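Local structure of phosphate binding protein (Planctomyces limnophilus, 4JWO) at residues L144-N149 and K254-S259; I258-K263 and E278-S283. The protein probably binds phosphate as the PstS-type solute-binding component of a system that carries the ion across the cytoplasmic membrane. All blocks are in the same frame, centred on the assembly; numbering follows the deposited sequence. Where two conformers were deposited one is given.

Interaction 1. Residues L144-N149 and K254-S259; sequences LTVVIN and KAVKIS
Ile-148 and Lys-254 face each other as an antiparallel hydrogen-bonded pair where strand 254-259 joins the long strand 134-148 of a mixed sheet, in one lobe of a periplasmic-binding-protein fold. Ile-148 N donates to Lys-254 O over 2.9 Å, and Lys-254 N returns a bond to Ile-148 O. One step on, Val-147 and Ala-255 form the non-hydrogen-bonded pair, with their side chains on the face covered by Phe-246 of helix 243-247.

The side chain of Lys-254 crosses Ile-148 obliquely, and its atoms can be followed outward. Its CB sits 3.7 Å from Ile-148 O; CG lies against Ile-148 CG1; CD meets the tip, Ile-148 CD1, at 3.8 Å. Ile-148 offers this branch because its CG1 stands between its own backbone N and carbonyl carbon (chi1 53°). Beyond CD a bend at chi3 (-68°) turns CE out of line with the rest of the lysine chain; NZ at its end bonds to the carbonyl oxygens of Pro-150 and Asn-152 and forms a salt bridge with Glu-156.

On the same face as Ile-148, Val-256 points toward the long strand. Its CG2 touches both neighbours, 3.6 Å from Ile-148 CG2 and 3.8 Å from Val-146 CG1, and the Ile-148 and Val-256 side chains cross at about a right angle. Beneath them Val-256 N donates almost straight to Val-146 O (2.8 Å, 169° at the hydrogen).

After this bond the strands part. A water takes over where direct pairing stops: it accepts from Val-146 N and donates to Val-256 O at 2.8 Å.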
ATOM      1  N   LEU A 144      -1.522  -4.374   5.528  1.00 14.70           N
ATOM      2  CA  LEU A 144      -2.080  -5.662   5.134  1.00 14.71           C
ATOM      3  C   LEU A 144      -2.043  -6.616   6.304  1.00 15.76           C
ATOM      4  O   LEU A 144      -1.105  -6.591   7.094  1.00 15.47           O
ATOM      5  CB  LEU A 144      -1.247  -6.296   4.028  1.00 16.37           C
ATOM      6  CG  LEU A 144      -1.150  -5.584   2.690  1.00 17.24           C
ATOM      7  CD1 LEU A 144      -0.462  -6.523   1.705  1.00 17.31           C
ATOM      8  CD2 LEU A 144      -2.518  -5.159   2.181  1.00 19.78           C
ATOM      9  N   THR A 145      -3.035  -7.492   6.373  1.00 15.21           N
ATOM     10  CA  THR A 145      -3.042  -8.545   7.379  1.00 12.93           C
ATOM     11  C   THR A 145      -2.954  -9.912   6.730  1.00 15.36           C
ATOM     12  O   THR A 145      -3.597 -10.178   5.715  1.00 16.18           O
ATOM     13  CB  THR A 145      -4.311  -8.524   8.225  1.00 14.77           C
ATOM     14  OG1 THR A 145      -5.453  -8.617   7.360  1.00 16.96           O
ATOM     15  CG2 THR A 145      -4.389  -7.231   9.027  1.00 15.93           C
ATOM     16  N   VAL A 146      -2.155 -10.775   7.334  1.00 13.75           N
ATOM     17  CA  VAL A 146      -2.200 -12.202   7.061  1.00 11.52           C
ATOM     18  C   VAL A 146      -3.132 -12.816   8.092  1.00 13.81           C
ATOM     19  O   VAL A 146      -3.022 -12.531   9.289  1.00 14.42           O
ATOM     20  CB  VAL A 146      -0.809 -12.817   7.197  1.00 12.84           C
ATOM     21  CG1 VAL A 146      -0.872 -14.327   7.052  1.00 17.07           C
ATOM     22  CG2 VAL A 146       0.117 -12.203   6.150  1.00 15.30           C
ATOM     23  N   VAL A 147      -4.079 -13.628   7.632  1.00 13.37           N
ATOM     24  CA  VAL A 147      -5.073 -14.196   8.525  1.00 12.32           C
ATOM     25  C   VAL A 147      -5.106 -15.712   8.453  1.00 15.19           C
ATOM     26  O   VAL A 147      -4.823 -16.309   7.419  1.00 14.71           O
ATOM     27  CB  VAL A 147      -6.491 -13.642   8.217  1.00 14.90           C
ATOM     28  CG1 VAL A 147      -6.552 -12.151   8.516  1.00 16.16           C
ATOM     29  CG2 VAL A 147      -6.875 -13.909   6.754  1.00 16.89           C
ATOM     30  N   ILE A 148      -5.426 -16.323   9.583  1.00 13.22           N
ATOM     31  CA  ILE A 148      -5.682 -17.747   9.665  1.00 13.95           C
ATOM     32  C   ILE A 148      -7.049 -17.966  10.298  1.00 17.02           C
ATOM     33  O   ILE A 148      -7.681 -17.024  10.794  1.00 14.77           O
ATOM     34  CB  ILE A 148      -4.569 -18.477  10.446  1.00 14.21           C
ATOM     35  CG1 ILE A 148      -4.347 -17.822  11.810  1.00 14.01           C
ATOM     36  CG2 ILE A 148      -3.281 -18.465   9.638  1.00 15.69           C
ATOM     37  CD1 ILE A 148      -3.261 -18.501  12.679  1.00 15.05           C
ATOM     38  N   ASN A 149      -7.530 -19.200  10.271  1.00 14.47           N
ATOM     39  CA  ASN A 149      -8.801 -19.509  10.891  1.00 14.70           C
ATOM     40  C   ASN A 149      -8.602 -19.459  12.396  1.00 18.50           C
ATOM     41  O   ASN A 149      -7.536 -19.829  12.879  1.00 17.95           O
ATOM     42  CB  ASN A 149      -9.241 -20.904  10.461  1.00 17.52           C
ATOM     43  CG  ASN A 149     -10.613 -21.250  10.954  1.00 18.78           C
ATOM     44  OD1 ASN A 149     -10.780 -21.749  12.072  1.00 20.81           O
ATOM     45  ND2 ASN A 149     -11.620 -20.994  10.121  1.00 18.79           N
ATOM     46  N   LYS A 254      -8.374 -14.624  12.690  1.00 15.41           N
ATOM     47  CA  LYS A 254      -7.216 -14.452  13.558  1.00 16.08           C
ATOM     48  C   LYS A 254      -6.103 -13.806  12.734  1.00 16.61           C
ATOM     49  O   LYS A 254      -5.675 -14.352  11.721  1.00 17.13           O
ATOM     50  CB  LYS A 254      -6.779 -15.814  14.130  1.00 19.40           C
ATOM     51  CG  LYS A 254      -5.501 -15.760  14.957  1.00 20.06           C
ATOM     52  CD  LYS A 254      -5.207 -17.119  15.612  1.00 19.37           C
ATOM     53  CE  LYS A 254      -6.233 -17.465  16.672  1.00 23.46           C
ATOM     54  NZ  LYS A 254      -5.939 -18.781  17.325  1.00 22.86           N
ATOM     55  N   ALA A 255      -5.647 -12.623  13.145  1.00 15.95           N
ATOM     56  CA  ALA A 255      -4.545 -11.992  12.438  1.00 15.36           C
ATOM     57  C   ALA A 255      -3.241 -12.618  12.906  1.00 17.60           C
ATOM     58  O   ALA A 255      -2.984 -12.733  14.111  1.00 21.43           O
ATOM     59  CB  ALA A 255      -4.523 -10.478  12.668  1.00 17.76           C
ATOM     60  N   VAL A 256      -2.425 -13.026  11.945  1.00 13.84           N
ATOM     61  CA  VAL A 256      -1.112 -13.584  12.241  1.00 15.33           C
ATOM     62  C   VAL A 256      -0.162 -12.477  12.686  1.00 15.32           C
ATOM     63  O   VAL A 256      -0.099 -11.405  12.078  1.00 15.54           O
ATOM     64  CB  VAL A 256      -0.548 -14.305  10.999  1.00 15.93           C
ATOM     65  CG1 VAL A 256       0.887 -14.769  11.226  1.00 16.67           C
ATOM     66  CG2 VAL A 256      -1.458 -15.483  10.632  1.00 15.48           C
ATOM     67  N   LYS A 257       0.559 -12.730  13.771  1.00 17.61           N
ATOM     68  CA  LYS A 257       1.607 -11.812  14.202  1.00 17.11           C
ATOM     69  C   LYS A 257       2.832 -12.036  13.325  1.00 17.14           C
ATOM     70  O   LYS A 257       3.143 -13.173  12.987  1.00 17.90           O
ATOM     71  CB  LYS A 257       1.940 -12.048  15.672  1.00 19.14           C
ATOM     72  CG  LYS A 257       0.730 -11.934  16.578  1.00 19.11           C
ATOM     73  CD  LYS A 257       1.097 -12.219  18.019  1.00 20.53           C
ATOM     74  CE  LYS A 257      -0.049 -11.883  18.955  1.00 27.69           C
ATOM     75  NZ  LYS A 257      -1.277 -12.661  18.651  1.00 31.51           N
ATOM     76  N   ILE A 258       3.520 -10.953  12.960  1.00 17.18           N
ATOM     77  CA  ILE A 258       4.551 -11.008  11.925  1.00 18.31           C
ATOM     78  C   ILE A 258       5.955 -10.693  12.447  1.00 18.09           C
ATOM     79  O   ILE A 258       6.183  -9.651  13.068  1.00 20.56           O
ATOM     80  CB  ILE A 258       4.208 -10.049  10.759  1.00 14.44           C
ATOM     81  CG1 ILE A 258       2.850 -10.406  10.139  1.00 18.49           C
ATOM     82  CG2 ILE A 258       5.296 -10.073   9.674  1.00 19.30           C
ATOM     83  CD1 ILE A 258       2.824 -11.756   9.427  1.00 17.36           C
ATOM     84  N   SER A 259       6.891 -11.607  12.201  1.00 18.11           N
ATOM     85  CA  SER A 259       8.301 -11.361  12.488  1.00 18.68           C
ATOM     86  C   SER A 259       9.059 -11.147  11.190  1.00 21.32           C
ATOM     87  O   SER A 259       8.827 -11.859  10.220  1.00 20.82           O
ATOM     88  CB  SER A 259       8.911 -12.547  13.222  1.00 24.20           C
ATOM     89  OG  SER A 259       8.351 -12.677  14.510  1.00 25.05           O
TER
HETATM   90  O   HOH W   1      -1.043  -9.920   9.917  1.00 15.53           O

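Interaction 2. Residues I258-K263 and E278-S283; sequences ISDGKK and EYTPLS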
ATOM      1  N   ILE A 258       3.520 -10.953  12.960  1.00 17.18           N
ATOM      2  CA  ILE A 258       4.551 -11.008  11.925  1.00 18.31           C
ATOM      3  C   ILE A 258       5.955 -10.693  12.447  1.00 18.09           C
ATOM      4  O   ILE A 258       6.183  -9.651  13.068  1.00 20.56           O
ATOM      5  CB  ILE A 258       4.208 -10.049  10.759  1.00 14.44           C
ATOM      6  CG1 ILE A 258       2.850 -10.406  10.139  1.00 18.49           C
ATOM      7  CG2 ILE A 258       5.296 -10.073   9.674  1.00 19.30           C
ATOM      8  CD1 ILE A 258       2.824 -11.756   9.427  1.00 17.36           C
ATOM      9  N   SER A 259       6.891 -11.607  12.201  1.00 18.11           N
ATOM     10  CA  SER A 259       8.301 -11.361  12.488  1.00 18.68           C
ATOM     11  C   SER A 259       9.059 -11.147  11.190  1.00 21.32           C
ATOM     12  O   SER A 259       8.827 -11.859  10.220  1.00 20.82           O
ATOM     13  CB  SER A 259       8.911 -12.547  13.222  1.00 24.20           C
ATOM     14  OG  SER A 259       8.351 -12.677  14.510  1.00 25.05           O
ATOM     15  N   ASP A 260       9.980 -10.186  11.181  1.00 23.04           N
ATOM     16  CA  ASP A 260      10.721  -9.872   9.963  1.00 23.46           C
ATOM     17  C   ASP A 260      12.209 -10.227   9.998  1.00 26.84           C
ATOM     18  O   ASP A 260      12.933  -9.948   9.044  1.00 24.88           O
ATOM     19  CB  ASP A 260      10.522  -8.395   9.570  1.00 21.52           C
ATOM     20  CG  ASP A 260      11.276  -7.429  10.470  1.00 25.58           C
ATOM     21  OD1 ASP A 260      11.784  -7.840  11.539  1.00 23.88           O
ATOM     22  OD2 ASP A 260      11.355  -6.231  10.102  1.00 25.97           O
ATOM     23  N   GLY A 261      12.673 -10.829  11.091  1.00 25.27           N
ATOM     24  CA  GLY A 261      14.079 -11.190  11.205  1.00 30.47           C
ATOM     25  C   GLY A 261      14.971 -10.011  11.553  1.00 32.57           C
ATOM     26  O   GLY A 261      16.190 -10.148  11.664  1.00 34.72           O
ATOM     27  N   LYS A 262      14.368  -8.843  11.720  1.00 28.50           N
ATOM     28  CA  LYS A 262      15.108  -7.656  12.124  1.00 30.16           C
ATOM     29  C   LYS A 262      14.621  -7.178  13.487  1.00 32.04           C
ATOM     30  O   LYS A 262      14.906  -7.804  14.502  1.00 40.26           O
ATOM     31  CB  LYS A 262      14.969  -6.550  11.074  1.00 36.67           C
ATOM     32  CG  LYS A 262      15.366  -6.965   9.664  1.00 41.20           C
ATOM     33  CD  LYS A 262      14.927  -5.919   8.649  1.00 47.96           C
ATOM     34  CE  LYS A 262      14.888  -6.496   7.243  1.00 49.63           C
ATOM     35  NZ  LYS A 262      14.131  -5.619   6.307  1.00 49.49           N
ATOM     36  N   LYS A 263      13.871  -6.082  13.509  1.00 28.56           N
ATOM     37  CA  LYS A 263      13.393  -5.523  14.773  1.00 35.17           C
ATOM     38  C   LYS A 263      11.976  -5.977  15.123  1.00 33.15           C
ATOM     39  O   LYS A 263      11.541  -5.856  16.268  1.00 33.44           O
ATOM     40  CB  LYS A 263      13.461  -3.993  14.749  1.00 41.75           C
ATOM     41  CG  LYS A 263      14.866  -3.436  14.889  1.00 45.45           C
ATOM     42  N   GLU A 278       5.885  -0.210  13.977  1.00 19.39           N
ATOM     43  CA  GLU A 278       6.420  -1.454  14.514  0.55 19.44           C
ATOM     44  C   GLU A 278       6.033  -2.632  13.615  1.00 21.50           C
ATOM     45  O   GLU A 278       6.786  -3.594  13.491  1.00 22.27           O
ATOM     46  CB  GLU A 278       5.933  -1.674  15.951  0.55 23.49           C
ATOM     47  CG  GLU A 278       6.600  -2.832  16.666  0.55 25.25           C
ATOM     48  CD  GLU A 278       5.958  -3.131  18.010  0.55 30.56           C
ATOM     49  OE1 GLU A 278       4.915  -2.519  18.326  0.55 31.73           O
ATOM     50  OE2 GLU A 278       6.493  -3.984  18.747  0.55 36.14           O
ATOM     51  N   TYR A 279       4.861  -2.540  12.993  1.00 19.68           N
ATOM     52  CA  TYR A 279       4.357  -3.613  12.149  1.00 17.69           C
ATOM     53  C   TYR A 279       4.952  -3.502  10.744  1.00 17.82           C
ATOM     54  O   TYR A 279       4.376  -2.887   9.837  1.00 18.89           O
ATOM     55  CB  TYR A 279       2.825  -3.580  12.128  1.00 16.13           C
ATOM     56  CG  TYR A 279       2.187  -4.673  11.312  1.00 16.85           C
ATOM     57  CD1 TYR A 279       2.187  -5.986  11.751  1.00 16.38           C
ATOM     58  CD2 TYR A 279       1.546  -4.385  10.121  1.00 14.53           C
ATOM     59  CE1 TYR A 279       1.584  -6.992  11.002  1.00 16.65           C
ATOM     60  CE2 TYR A 279       0.945  -5.376   9.368  1.00 16.55           C
ATOM     61  CZ  TYR A 279       0.962  -6.676   9.816  1.00 15.01           C
ATOM     62  OH  TYR A 279       0.361  -7.675   9.062  1.00 16.45           O
ATOM     63  N   THR A 280       6.137  -4.088  10.587  1.00 18.90           N
ATOM     64  CA  THR A 280       6.862  -4.051   9.324  0.60 17.63           C
ATOM     65  C   THR A 280       7.231  -5.489   8.919  1.00 22.15           C
ATOM     66  O   THR A 280       7.555  -6.312   9.770  1.00 20.43           O
ATOM     67  CB  THR A 280       8.099  -3.113   9.445  0.60 22.85           C
ATOM     68  OG1 THR A 280       8.722  -2.933   8.167  0.60 16.93           O
ATOM     69  CG2 THR A 280       9.115  -3.660  10.448  0.60 23.13           C
ATOM     70  N   PRO A 281       7.208  -5.792   7.612  1.00 18.29           N
ATOM     71  CA  PRO A 281       7.017  -4.918   6.446  1.00 16.34           C
ATOM     72  C   PRO A 281       5.591  -4.726   5.943  1.00 16.20           C
ATOM     73  O   PRO A 281       5.424  -4.065   4.915  1.00 17.79           O
ATOM     74  CB  PRO A 281       7.817  -5.642   5.368  1.00 18.06           C
ATOM     75  CG  PRO A 281       7.556  -7.098   5.681  1.00 17.80           C
ATOM     76  CD  PRO A 281       7.522  -7.172   7.208  1.00 19.73           C
ATOM     77  N   LEU A 282       4.595  -5.268   6.626  1.00 15.85           N
ATOM     78  CA  LEU A 282       3.241  -5.269   6.080  1.00 15.96           C
ATOM     79  C   LEU A 282       2.380  -4.038   6.402  1.00 18.31           C
ATOM     80  O   LEU A 282       1.184  -4.026   6.133  1.00 17.68           O
ATOM     81  CB  LEU A 282       2.524  -6.578   6.440  1.00 15.74           C
ATOM     82  CG  LEU A 282       3.120  -7.792   5.722  1.00 17.04           C
ATOM     83  CD1 LEU A 282       2.562  -9.091   6.303  1.00 19.81           C
ATOM     84  CD2 LEU A 282       2.819  -7.719   4.236  1.00 17.49           C
ATOM     85  N   SER A 283       2.987  -2.996   6.965  1.00 15.42           N
ATOM     86  CA  SER A 283       2.381  -1.667   6.870  1.00 15.30           C
ATOM     87  C   SER A 283       3.463  -0.692   6.475  1.00 15.84           C
ATOM     88  O   SER A 283       4.627  -0.862   6.834  1.00 17.96           O
ATOM     89  CB  SER A 283       1.666  -1.234   8.160  1.00 16.99           C
ATOM     90  OG  SER A 283       2.564  -0.938   9.227  1.00 18.31           O
TER
HETATM   91  O   HOH W   2       5.797  -7.101  11.725  1.00 18.17           O
HETATM   92  O   HOH W   3      10.771  -5.437   7.644  1.00 28.22           O
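Ile-258 is the bump of this contact, reaching from the end of strand 254-259, in one lobe of the binding-protein fold, into the hollow of the loop 278-283, which leads into strand 283-291. Tyr-279, Pro-281 and Leu-282 line that hollow. Ile-258 CG1 approaches the tyrosine ring obliquely, 3.7 Å from Tyr-279 CE1, and also touches Leu-282 CD1; the isoleucine and leucine side chains cross at about a right angle. CG2, anti to the Ile-258 backbone N, is turned to Pro-281 CD at a looser 4.4 Å.

The loop gets its curve from an inverse gamma turn centred on Tyr-279 and a cis peptide before Pro-281. Ser-283 OG donates to Tyr-279 O, closing the loop back on itself.

Farther out, Asp-260 CB rests 4.0 Å from Pro-281 CD, while its OD2 lies against Thr-280 CG2 in the modelled conformer of Thr-280. The carboxylate also forms an Asx turn, with Lys-262 N meeting OD1 from above the carboxylate plane. One water joins the segments by donating to both Ile-258 O and Thr-280 O, and a second donates to Asp-260 OD2 at 2.6 Å.

Overall arrangement
Interactions 1 and 2 lie along one strand, 254-259, with centres about 12 Å apart and on the same side of the chain's centre. Ile-258 belongs to both: its CD1 lies 4.3 Å from Val-146 CG2 in interaction 1 and 4.1 Å from Leu-282 CD1 in interaction 2. The loop 278-283 also reaches strand 134-148 directly. Tyr-279 OH lies 2.7 Å from Leu-144 O, and Leu-144 N lies 2.8 Å from Leu-282 O, both probable hydrogen bonds. Val-146 CG2 packs on Leu-282 CD1 at 4.0 Å. The loop thus touches both strands, at Leu-144 and at Ile-258, beyond the point where they pair directly.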